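Local coordinates for protein PrgA (Enterococcus faecalis, PDB 6Z9K) that provides surface exclusion on the enterococcal cell surface, protecting against unwanted conjugation, and carries the metal-binding CAP domain described here, at residues D25-L30 against S184-L189; T41-N46 against M170-L175; Q66-D71 against V199-E204; I215-E220 against S226-G231. One frame throughout, in Å; residues are numbered along the deposited sequence.

Contact 1. Residues D25-L30 against S184-L189; sequences DYDTKL and SHLHSL
Asp-27 OD1 accepts a hydrogen bond from His-187 NE2 at 2.8 Å. The bond is nearly straight, with an N-H...O angle of 173°. The carboxylate stands at the edge of the imidazole, and OD1 lies in the ring plane. Seen from the acid, the fit is less flat. NE2 reaches OD1 on its syn side but 29° out of the carboxylate plane, and the planes of the two groups are 35° apart. The second oxygen, OD2, is 3.3 Å from His-187 CE1, so the carboxylate lies along the NE2-CE1 edge of the ring.

Beside this polar pair lies an apolar one. Leu-186 CD2 is 3.6 Å from Tyr-26 CE2 and meets the phenol ring at a slant. The same methyl is 3.7 Å from Asp-27 OD1. The first torsion of Leu-186 sets CG opposite the backbone N, and its two methyls are directed at the short helix 26-29. The hydroxyl of Tyr-26 is held elsewhere, by Glu-39 of helix 32-45.

The contact fastens helix 26-29 to helix 184-189 of the CAP domain. His-185, one residue before Leu-186 in that helix, is a ligand of the bound magnesium ion, and its ND1 is bonded to Asp-178. His-187 belongs to the same helix but is turned to Asp-27 instead. NE2 donates to the acid, which limits rotation of the ring. The two helices are thus joined by a straight polar tie next to the packing of Tyr-26 on Leu-186.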
# COMPACT_ATOMS: atom_id res chain seq x y z
N ASP A 25 8.89 -7.80 -12.99
CA ASP A 25 10.32 -8.20 -12.86
C ASP A 25 11.15 -7.39 -13.85
O ASP A 25 12.17 -7.90 -14.36
CB ASP A 25 10.47 -9.71 -13.04
CG ASP A 25 9.91 -10.26 -14.32
OD1 ASP A 25 9.28 -9.48 -15.05
OD2 ASP A 25 10.16 -11.48 -14.62
N TYR A 26 10.78 -6.14 -14.09
CA TYR A 26 11.47 -5.31 -15.11
C TYR A 26 12.97 -5.19 -14.75
O TYR A 26 13.80 -4.95 -15.65
CB TYR A 26 10.79 -3.96 -15.29
CG TYR A 26 11.02 -2.92 -14.21
CD1 TYR A 26 12.20 -2.18 -14.16
CD2 TYR A 26 10.01 -2.61 -13.32
CE1 TYR A 26 12.40 -1.20 -13.20
CE2 TYR A 26 10.21 -1.64 -12.34
CZ TYR A 26 11.39 -0.93 -12.29
OH TYR A 26 11.57 0.06 -11.36
N ASP A 27 13.29 -5.27 -13.46
CA ASP A 27 14.69 -5.09 -12.99
C ASP A 27 15.62 -6.18 -13.56
O ASP A 27 16.87 -5.93 -13.63
CB ASP A 27 14.74 -5.03 -11.46
CG ASP A 27 14.10 -6.25 -10.84
OD1 ASP A 27 12.87 -6.42 -10.99
OD2 ASP A 27 14.83 -7.00 -10.15
N THR A 28 15.10 -7.34 -13.92
CA THR A 28 15.88 -8.42 -14.54
C THR A 28 15.53 -8.61 -16.01
O THR A 28 16.39 -9.13 -16.73
CB THR A 28 15.75 -9.72 -13.75
OG1 THR A 28 14.38 -10.04 -13.56
CG2 THR A 28 16.44 -9.66 -12.41
N LYS A 29 14.34 -8.20 -16.45
CA LYS A 29 13.99 -8.39 -17.86
C LYS A 29 14.65 -7.34 -18.74
O LYS A 29 14.87 -7.65 -19.91
CB LYS A 29 12.47 -8.40 -18.06
CG LYS A 29 11.80 -9.59 -17.37
CD LYS A 29 10.62 -10.18 -18.13
CE LYS A 29 9.43 -9.24 -18.13
NZ LYS A 29 8.14 -9.95 -18.16
N LEU A 30 14.84 -6.12 -18.26
CA LEU A 30 15.27 -4.97 -19.06
C LEU A 30 16.77 -4.72 -18.85
O LEU A 30 17.34 -5.11 -17.81
CB LEU A 30 14.46 -3.73 -18.71
CG LEU A 30 12.93 -3.83 -18.91
CD1 LEU A 30 12.30 -2.51 -18.54
CD2 LEU A 30 12.58 -4.25 -20.34
N SER A 184 12.93 -5.24 -3.71
CA SER A 184 12.11 -6.12 -2.84
C SER A 184 10.66 -5.66 -2.81
O SER A 184 9.73 -6.52 -2.73
CB SER A 184 12.70 -6.20 -1.46
OG SER A 184 12.83 -4.90 -0.97
N HIS A 185 10.41 -4.36 -2.79
CA HIS A 185 9.01 -3.86 -2.67
C HIS A 185 8.25 -3.99 -3.99
O HIS A 185 7.08 -4.40 -4.00
CB HIS A 185 8.97 -2.39 -2.30
CG HIS A 185 9.75 -2.14 -1.07
ND1 HIS A 185 11.03 -1.64 -1.11
CD2 HIS A 185 9.48 -2.45 0.21
CE1 HIS A 185 11.52 -1.60 0.14
NE2 HIS A 185 10.59 -2.09 0.98
N LEU A 186 8.91 -3.67 -5.08
CA LEU A 186 8.33 -3.98 -6.42
C LEU A 186 7.86 -5.44 -6.45
O LEU A 186 6.68 -5.73 -6.84
CB LEU A 186 9.34 -3.68 -7.52
CG LEU A 186 8.95 -4.23 -8.89
CD1 LEU A 186 7.83 -3.40 -9.48
CD2 LEU A 186 10.15 -4.24 -9.82
N HIS A 187 8.76 -6.38 -6.13
CA HIS A 187 8.46 -7.82 -6.23
C HIS A 187 7.35 -8.20 -5.26
O HIS A 187 6.46 -8.99 -5.61
CB HIS A 187 9.74 -8.64 -5.97
CG HIS A 187 10.79 -8.34 -6.97
ND1 HIS A 187 12.12 -8.65 -6.75
CD2 HIS A 187 10.73 -7.68 -8.16
CE1 HIS A 187 12.83 -8.24 -7.77
NE2 HIS A 187 12.01 -7.65 -8.67
N SER A 188 7.37 -7.62 -4.06
CA SER A 188 6.36 -7.96 -3.07
C SER A 188 4.96 -7.46 -3.45
O SER A 188 3.99 -8.21 -3.35
CB SER A 188 6.80 -7.44 -1.73
OG SER A 188 5.83 -7.80 -0.78
N LEU A 189 4.85 -6.19 -3.80
CA LEU A 189 3.55 -5.59 -4.14
C LEU A 189 2.95 -6.30 -5.36
O LEU A 189 1.72 -6.37 -5.49
CB LEU A 189 3.75 -4.10 -4.42
CG LEU A 189 4.09 -3.20 -3.25
CD1 LEU A 189 4.34 -1.80 -3.78
CD2 LEU A 189 2.96 -3.17 -2.23

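Contact 2. Residues T41-N46 against M170-L175; sequences TALEMN and MLVNML
Leu-43 is the first residue of 41-46 to touch the segment 170-175. Its CD2 methyl lies 4.0 Å from Val-172 CG1, and the two branched side chains meet at a slant. The same methyl is 3.9 Å from Asn-173 OD1, where the leucine and the asparagine cross at about a right angle. Asn-173 starts out pointing away from helix 32-45, and only its amide swings back to the leucine. The other end of that amide, ND2, is bonded to the hydroxyl of Tyr-150.

Asn-46 follows just past helix 32-45. Its CB rests on both methyls of Val-172, CG1 and CG2, each at 3.9 Å. A valine chi1 of 164° turns CG1 away from its own backbone N and spreads the two methyls over the asparagine CB. The amide of Asn-46 folds back on the helix it follows. ND2 donates to Ala-42 O at 2.9 Å. The N-H...O angle is 151°, and the donor is tilted somewhat from the carbonyl plane. OD1 takes a hydrogen bond from the backbone N of Asn-17.

Here the helix 32-45 ends against helix 160-176 of the CAP domain. Arg-168, from the same long helix, binds the carbonyl O of Asn-46 and adds a polar tie beside the apolar one. Between the two segments themselves the contact is van der Waals in kind. Both ends of the buried amide of Asn-46 have partners, while its CB makes the apolar contact with the valine.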
# COMPACT_ATOMS: atom_id res chain seq x y z
N THR A 41 10.88 7.95 -16.71
CA THR A 41 9.57 8.19 -17.38
C THR A 41 8.48 8.05 -16.31
O THR A 41 7.57 8.89 -16.17
CB THR A 41 9.32 7.17 -18.50
OG1 THR A 41 10.32 7.41 -19.49
CG2 THR A 41 7.95 7.28 -19.12
N ALA A 42 8.47 6.93 -15.62
CA ALA A 42 7.37 6.61 -14.70
C ALA A 42 7.34 7.63 -13.55
O ALA A 42 6.24 7.98 -13.11
CB ALA A 42 7.55 5.24 -14.15
N LEU A 43 8.48 8.02 -13.00
CA LEU A 43 8.45 9.01 -11.87
C LEU A 43 7.94 10.37 -12.37
O LEU A 43 7.09 10.99 -11.69
CB LEU A 43 9.85 9.14 -11.27
CG LEU A 43 10.32 7.91 -10.49
CD1 LEU A 43 11.80 8.00 -10.18
CD2 LEU A 43 9.53 7.71 -9.21
N GLU A 44 8.36 10.80 -13.56
CA GLU A 44 7.86 12.04 -14.19
C GLU A 44 6.34 11.97 -14.38
O GLU A 44 5.66 12.94 -14.05
CB GLU A 44 8.59 12.27 -15.51
CG GLU A 44 8.03 13.41 -16.34
CD GLU A 44 8.11 14.79 -15.71
OE1 GLU A 44 8.88 14.94 -14.73
OE2 GLU A 44 7.43 15.75 -16.23
N MET A 45 5.82 10.88 -14.92
CA MET A 45 4.41 10.74 -15.34
C MET A 45 3.51 10.56 -14.10
O MET A 45 2.29 10.65 -14.24
CB MET A 45 4.25 9.56 -16.30
CG MET A 45 4.90 9.83 -17.66
SD MET A 45 4.08 11.22 -18.51
CE MET A 45 5.37 12.45 -18.53
N ASN A 46 4.11 10.34 -12.92
CA ASN A 46 3.34 10.16 -11.66
C ASN A 46 3.75 11.17 -10.59
O ASN A 46 3.46 10.92 -9.40
CB ASN A 46 3.54 8.73 -11.16
CG ASN A 46 2.82 7.74 -12.03
OD1 ASN A 46 1.59 7.70 -12.03
ND2 ASN A 46 3.58 6.96 -12.79
N MET A 170 4.14 6.68 -2.00
CA MET A 170 4.80 5.44 -1.54
C MET A 170 4.67 4.33 -2.58
O MET A 170 5.67 3.68 -2.91
CB MET A 170 4.21 5.00 -0.19
CG MET A 170 4.75 3.70 0.29
SD MET A 170 3.85 3.17 1.76
CE MET A 170 2.81 4.59 2.00
N LEU A 171 3.48 4.11 -3.14
CA LEU A 171 3.34 3.04 -4.16
C LEU A 171 4.17 3.39 -5.39
O LEU A 171 4.77 2.49 -5.95
CB LEU A 171 1.86 2.86 -4.52
CG LEU A 171 0.98 2.27 -3.42
CD1 LEU A 171 -0.49 2.31 -3.81
CD2 LEU A 171 1.42 0.86 -3.06
N VAL A 172 4.16 4.65 -5.82
CA VAL A 172 4.91 5.09 -7.03
C VAL A 172 6.38 4.78 -6.78
O VAL A 172 7.06 4.27 -7.68
CB VAL A 172 4.64 6.56 -7.34
CG1 VAL A 172 5.63 7.18 -8.28
CG2 VAL A 172 3.22 6.74 -7.85
N ASN A 173 6.86 5.10 -5.59
CA ASN A 173 8.29 4.93 -5.27
C ASN A 173 8.64 3.45 -5.20
O ASN A 173 9.79 3.11 -5.64
CB ASN A 173 8.64 5.68 -3.98
CG ASN A 173 8.78 7.17 -4.20
OD1 ASN A 173 8.85 7.66 -5.33
ND2 ASN A 173 8.82 7.87 -3.07
N MET A 174 7.75 2.62 -4.72
CA MET A 174 8.02 1.19 -4.61
C MET A 174 7.93 0.53 -5.99
O MET A 174 8.71 -0.37 -6.25
CB MET A 174 7.07 0.52 -3.64
CG MET A 174 7.41 0.90 -2.21
SD MET A 174 6.24 0.15 -1.03
CE MET A 174 7.08 0.53 0.50
N LEU A 175 7.01 0.97 -6.85
CA LEU A 175 6.88 0.35 -8.20
C LEU A 175 7.99 0.84 -9.13
O LEU A 175 8.36 0.05 -10.02
CB LEU A 175 5.52 0.70 -8.77
CG LEU A 175 4.35 0.13 -8.02
CD1 LEU A 175 3.04 0.72 -8.53
CD2 LEU A 175 4.28 -1.37 -8.14

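Contact 3. Residues Q66-D71 against V199-E204; sequences QHLSAD and VSLSGE
Gln-66 extends from the loop before helix 70-90 to the end of strand 196-202, an edge strand of the three-stranded antiparallel sheet in this CAP domain. From CB the chain runs on to CG, which stands anti to the carbonyl carbon (chi1 -73°). It is extended beyond that point, which carries the amide to Gly-203. CG comes within 4.0 Å of Gly-203 O. CD is closer to that oxygen, at 3.4 Å. At the tip, NE2 is 3.6 Å from Gly-203 O. OE1 is 3.4 Å from Gly-203 O, but both are acceptors, so they do not bond to each other.

A water bridges the two residues. It donates to Gln-66 OE1 at 2.7 Å and accepts from Gly-203 N at 3.0 Å. The side-chain carbonyl and the backbone N-H are thus joined through one molecule. With phi at 153°, Gly-203 takes a conformation suited to glycine, its CA being close to the carbonyl O of Ser-202.

The second touch is apolar and lies deeper. Leu-68 and Leu-201 point their CB atoms at each other's segments. Trp-107 of helix 100-112 touches both leucines, while Leu-76 of helix 70-90 packs on Leu-201. The loop thus joins the strand to helices 70-90 and 100-112 through these leucines. Ser-69 then caps the start of helix 70-90 with its side chain. The leucine contact itself is loose and made by single methyls, with Leu-68 CD1 4.3 Å from Leu-201 CD1.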
# COMPACT_ATOMS: atom_id res chain seq x y z
N GLN A 66 -3.85 6.98 15.59
CA GLN A 66 -4.00 5.95 16.67
C GLN A 66 -5.43 5.96 17.22
O GLN A 66 -5.62 5.61 18.40
CB GLN A 66 -2.99 6.21 17.80
CG GLN A 66 -1.54 5.87 17.47
CD GLN A 66 -0.59 6.30 18.58
OE1 GLN A 66 0.25 5.52 19.03
NE2 GLN A 66 -0.71 7.55 19.01
N HIS A 67 -6.43 6.36 16.46
CA HIS A 67 -7.84 6.47 16.93
C HIS A 67 -8.80 6.26 15.77
O HIS A 67 -9.96 6.75 15.82
CB HIS A 67 -8.06 7.85 17.57
CG HIS A 67 -8.40 7.88 19.03
ND1 HIS A 67 -7.66 8.63 19.93
CD2 HIS A 67 -9.42 7.34 19.73
CE1 HIS A 67 -8.18 8.51 21.13
NE2 HIS A 67 -9.26 7.72 21.05
N LEU A 68 -8.36 5.62 14.69
CA LEU A 68 -9.22 5.65 13.49
C LEU A 68 -10.43 4.78 13.81
O LEU A 68 -10.23 3.69 14.41
CB LEU A 68 -8.53 5.08 12.27
CG LEU A 68 -7.35 5.85 11.68
CD1 LEU A 68 -7.01 5.22 10.34
CD2 LEU A 68 -7.65 7.35 11.55
N SER A 69 -11.58 5.20 13.30
CA SER A 69 -12.83 4.42 13.36
C SER A 69 -12.70 3.20 12.45
O SER A 69 -11.81 3.18 11.55
CB SER A 69 -14.02 5.26 12.96
OG SER A 69 -14.03 5.50 11.56
N ALA A 70 -13.61 2.25 12.61
CA ALA A 70 -13.66 1.06 11.74
C ALA A 70 -13.85 1.49 10.27
O ALA A 70 -13.19 0.94 9.37
CB ALA A 70 -14.76 0.15 12.22
N ASP A 71 -14.74 2.45 10.02
CA ASP A 71 -15.03 2.90 8.63
C ASP A 71 -13.78 3.54 8.04
O ASP A 71 -13.53 3.33 6.84
CB ASP A 71 -16.19 3.90 8.59
CG ASP A 71 -17.54 3.27 8.85
OD1 ASP A 71 -17.63 2.02 8.86
OD2 ASP A 71 -18.49 4.03 9.05
N VAL A 199 -4.04 -1.90 5.29
CA VAL A 199 -3.11 -0.75 5.50
C VAL A 199 -3.27 -0.24 6.92
O VAL A 199 -4.38 0.05 7.33
CB VAL A 199 -3.35 0.38 4.48
CG1 VAL A 199 -2.36 1.52 4.71
CG2 VAL A 199 -3.27 -0.15 3.06
N SER A 200 -2.17 -0.09 7.61
CA SER A 200 -2.21 0.55 8.94
C SER A 200 -1.15 1.63 9.02
O SER A 200 -0.32 1.80 8.12
CB SER A 200 -2.02 -0.49 10.00
OG SER A 200 -0.83 -1.22 9.75
N LEU A 201 -1.19 2.33 10.14
CA LEU A 201 -0.36 3.53 10.40
C LEU A 201 0.16 3.42 11.83
O LEU A 201 -0.56 2.90 12.69
CB LEU A 201 -1.23 4.78 10.31
CG LEU A 201 -2.01 5.01 9.02
CD1 LEU A 201 -2.94 6.22 9.18
CD2 LEU A 201 -1.08 5.16 7.85
N SER A 202 1.37 3.90 12.09
CA SER A 202 1.87 3.91 13.48
C SER A 202 2.76 5.14 13.67
O SER A 202 3.31 5.68 12.68
CB SER A 202 2.57 2.63 13.85
OG SER A 202 3.79 2.42 13.17
N GLY A 203 2.94 5.48 14.94
CA GLY A 203 3.80 6.61 15.26
C GLY A 203 3.37 7.23 16.57
O GLY A 203 2.18 7.23 16.85
N GLU A 204 4.33 7.85 17.23
CA GLU A 204 4.09 8.70 18.42
C GLU A 204 3.34 9.94 17.97
O GLU A 204 3.41 10.29 16.81
CB GLU A 204 5.41 9.10 19.06
CG GLU A 204 6.16 7.94 19.67
CD GLU A 204 5.36 7.18 20.71
OE1 GLU A 204 4.63 7.85 21.52
OE2 GLU A 204 5.47 5.93 20.74
O HOH W 1 1.31 4.09 17.01

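Contact 4. Residues I215-E220 against S226-G231; sequences ISYGKE and SQYQNG
The ring of Tyr-228 has Lys-219 CB over one face and Tyr-217 CE1 at its edge. The lysine carbon stands 4.1 Å above the ring plane, displaced toward the rim. It is nearest to Tyr-228 CD1 and CE1, each 4.2 Å from CB. Asn-230 OD1 lies in the plane of the same ring, at its edge. The two tyrosines meet edge to edge, with Tyr-217 CE1 4.4 Å from Tyr-228 CE1. Each of these carbons lies near the plane of the other ring, so this is not a stack. Tyr-217 has its edge-to-face partner elsewhere, in Phe-134.

Tyr-217 belongs to strand 211-217, the central strand of the three-stranded antiparallel sheet of the CAP domain. Segment 226-231 lies in the loop between strand 211-217 and strand 232-233. Tyr-228 reaches back from it with CG trans to the main-chain N (chi1 -176°), which brings one face of the ring to the lysine CB. Its hydroxyl is bonded to Thr-195, just before the neighbouring strand 196-202. The loop is also tied to the start of helix 100-112, where Gln-229 OE1 accepts from the backbone N of Gln-101.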
# COMPACT_ATOMS: atom_id res chain seq x y z
N ILE A 215 0.25 -4.40 4.42
CA ILE A 215 0.24 -5.83 4.81
C ILE A 215 -0.50 -6.62 3.73
O ILE A 215 -1.63 -6.28 3.41
CB ILE A 215 -0.36 -6.00 6.22
CG1 ILE A 215 0.33 -5.07 7.25
CG2 ILE A 215 -0.27 -7.47 6.57
CD1 ILE A 215 1.80 -5.14 7.27
N SER A 216 0.15 -7.57 3.09
CA SER A 216 -0.53 -8.33 2.00
C SER A 216 -0.03 -9.76 1.96
O SER A 216 1.07 -10.06 2.45
CB SER A 216 -0.35 -7.63 0.68
OG SER A 216 1.01 -7.48 0.34
N TYR A 217 -0.87 -10.68 1.48
CA TYR A 217 -0.58 -12.12 1.58
C TYR A 217 -1.62 -12.87 0.75
O TYR A 217 -2.66 -12.28 0.34
CB TYR A 217 -0.66 -12.58 3.06
CG TYR A 217 -1.95 -12.17 3.71
CD1 TYR A 217 -3.13 -12.92 3.61
CD2 TYR A 217 -2.01 -10.98 4.46
CE1 TYR A 217 -4.33 -12.49 4.17
CE2 TYR A 217 -3.22 -10.52 4.98
CZ TYR A 217 -4.37 -11.30 4.89
OH TYR A 217 -5.57 -10.91 5.42
N GLY A 218 -1.33 -14.15 0.56
CA GLY A 218 -2.29 -15.13 0.09
C GLY A 218 -2.72 -16.12 1.15
O GLY A 218 -2.22 -16.07 2.27
N LYS A 219 -3.65 -16.98 0.81
CA LYS A 219 -4.26 -17.88 1.82
C LYS A 219 -3.22 -18.90 2.29
O LYS A 219 -3.41 -19.47 3.39
CB LYS A 219 -5.53 -18.51 1.31
CG LYS A 219 -5.41 -19.56 0.26
CD LYS A 219 -6.81 -19.90 -0.33
CE LYS A 219 -7.68 -18.68 -0.53
NZ LYS A 219 -8.87 -18.91 -1.37
N GLU A 220 -2.15 -19.11 1.54
CA GLU A 220 -1.09 -20.08 1.96
C GLU A 220 -0.33 -19.57 3.19
O GLU A 220 0.35 -20.39 3.79
CB GLU A 220 -0.09 -20.26 0.83
CG GLU A 220 -0.76 -20.75 -0.45
CD GLU A 220 -1.40 -19.71 -1.36
OE1 GLU A 220 -1.28 -18.49 -1.08
OE2 GLU A 220 -2.03 -20.18 -2.35
N SER A 226 -6.77 -22.05 10.53
CA SER A 226 -7.22 -20.63 10.65
C SER A 226 -8.31 -20.27 9.66
O SER A 226 -8.18 -20.56 8.48
CB SER A 226 -6.06 -19.69 10.49
OG SER A 226 -5.17 -19.98 11.53
N GLN A 227 -9.30 -19.53 10.14
CA GLN A 227 -10.46 -19.06 9.32
C GLN A 227 -9.99 -17.89 8.42
O GLN A 227 -9.31 -17.03 8.94
CB GLN A 227 -11.63 -18.86 10.29
CG GLN A 227 -11.98 -20.17 11.04
CD GLN A 227 -13.23 -20.12 11.89
OE1 GLN A 227 -14.05 -21.05 11.89
NE2 GLN A 227 -13.42 -19.03 12.61
N TYR A 228 -10.15 -18.05 7.12
CA TYR A 228 -9.94 -17.07 6.04
C TYR A 228 -11.26 -16.39 5.73
O TYR A 228 -12.36 -17.00 5.69
CB TYR A 228 -9.36 -17.71 4.78
CG TYR A 228 -9.04 -16.76 3.66
CD1 TYR A 228 -7.87 -16.00 3.67
CD2 TYR A 228 -9.92 -16.49 2.61
CE1 TYR A 228 -7.55 -15.10 2.67
CE2 TYR A 228 -9.61 -15.60 1.59
CZ TYR A 228 -8.45 -14.84 1.64
OH TYR A 228 -8.11 -13.97 0.64
N GLN A 229 -11.16 -15.09 5.53
CA GLN A 229 -12.31 -14.23 5.22
C GLN A 229 -12.13 -13.76 3.78
O GLN A 229 -11.07 -13.18 3.48
CB GLN A 229 -12.39 -13.10 6.21
CG GLN A 229 -13.70 -12.39 6.07
CD GLN A 229 -13.79 -11.23 7.00
OE1 GLN A 229 -12.79 -10.78 7.57
NE2 GLN A 229 -15.02 -10.79 7.20
N ASN A 230 -13.09 -14.11 2.90
CA ASN A 230 -12.97 -13.67 1.49
C ASN A 230 -12.94 -12.13 1.38
O ASN A 230 -12.20 -11.64 0.51
CB ASN A 230 -14.12 -14.18 0.63
CG ASN A 230 -14.05 -15.67 0.38
OD1 ASN A 230 -13.03 -16.30 0.68
ND2 ASN A 230 -15.17 -16.25 -0.01
N GLY A 231 -13.73 -11.41 2.18
CA GLY A 231 -13.86 -9.95 2.10
C GLY A 231 -14.33 -9.52 0.71
O GLY A 231 -15.04 -10.29 -0.01

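How the contacts relate
Contacts 1 and 2 are neighbours, with centres 13 Å apart, and they touch: Leu-186 and Tyr-26 pack on the carbonyl O of Leu-175. Helices 26-29 and 32-45 follow each other in the chain, as do 160-176 and 184-189. Along the chain contact 2 is nested inside the loop that contact 1 closes. Together they hold the N-terminal helices against the side of the domain that contributes His-185 to the magnesium site. Contact 3 crosses both along the chain and lies beyond the chain's centre from them. Contact 4 comes last. Its centre is 21 Å from that of contact 3, and both reach one sheet through adjacent strands 196-202 and 211-217.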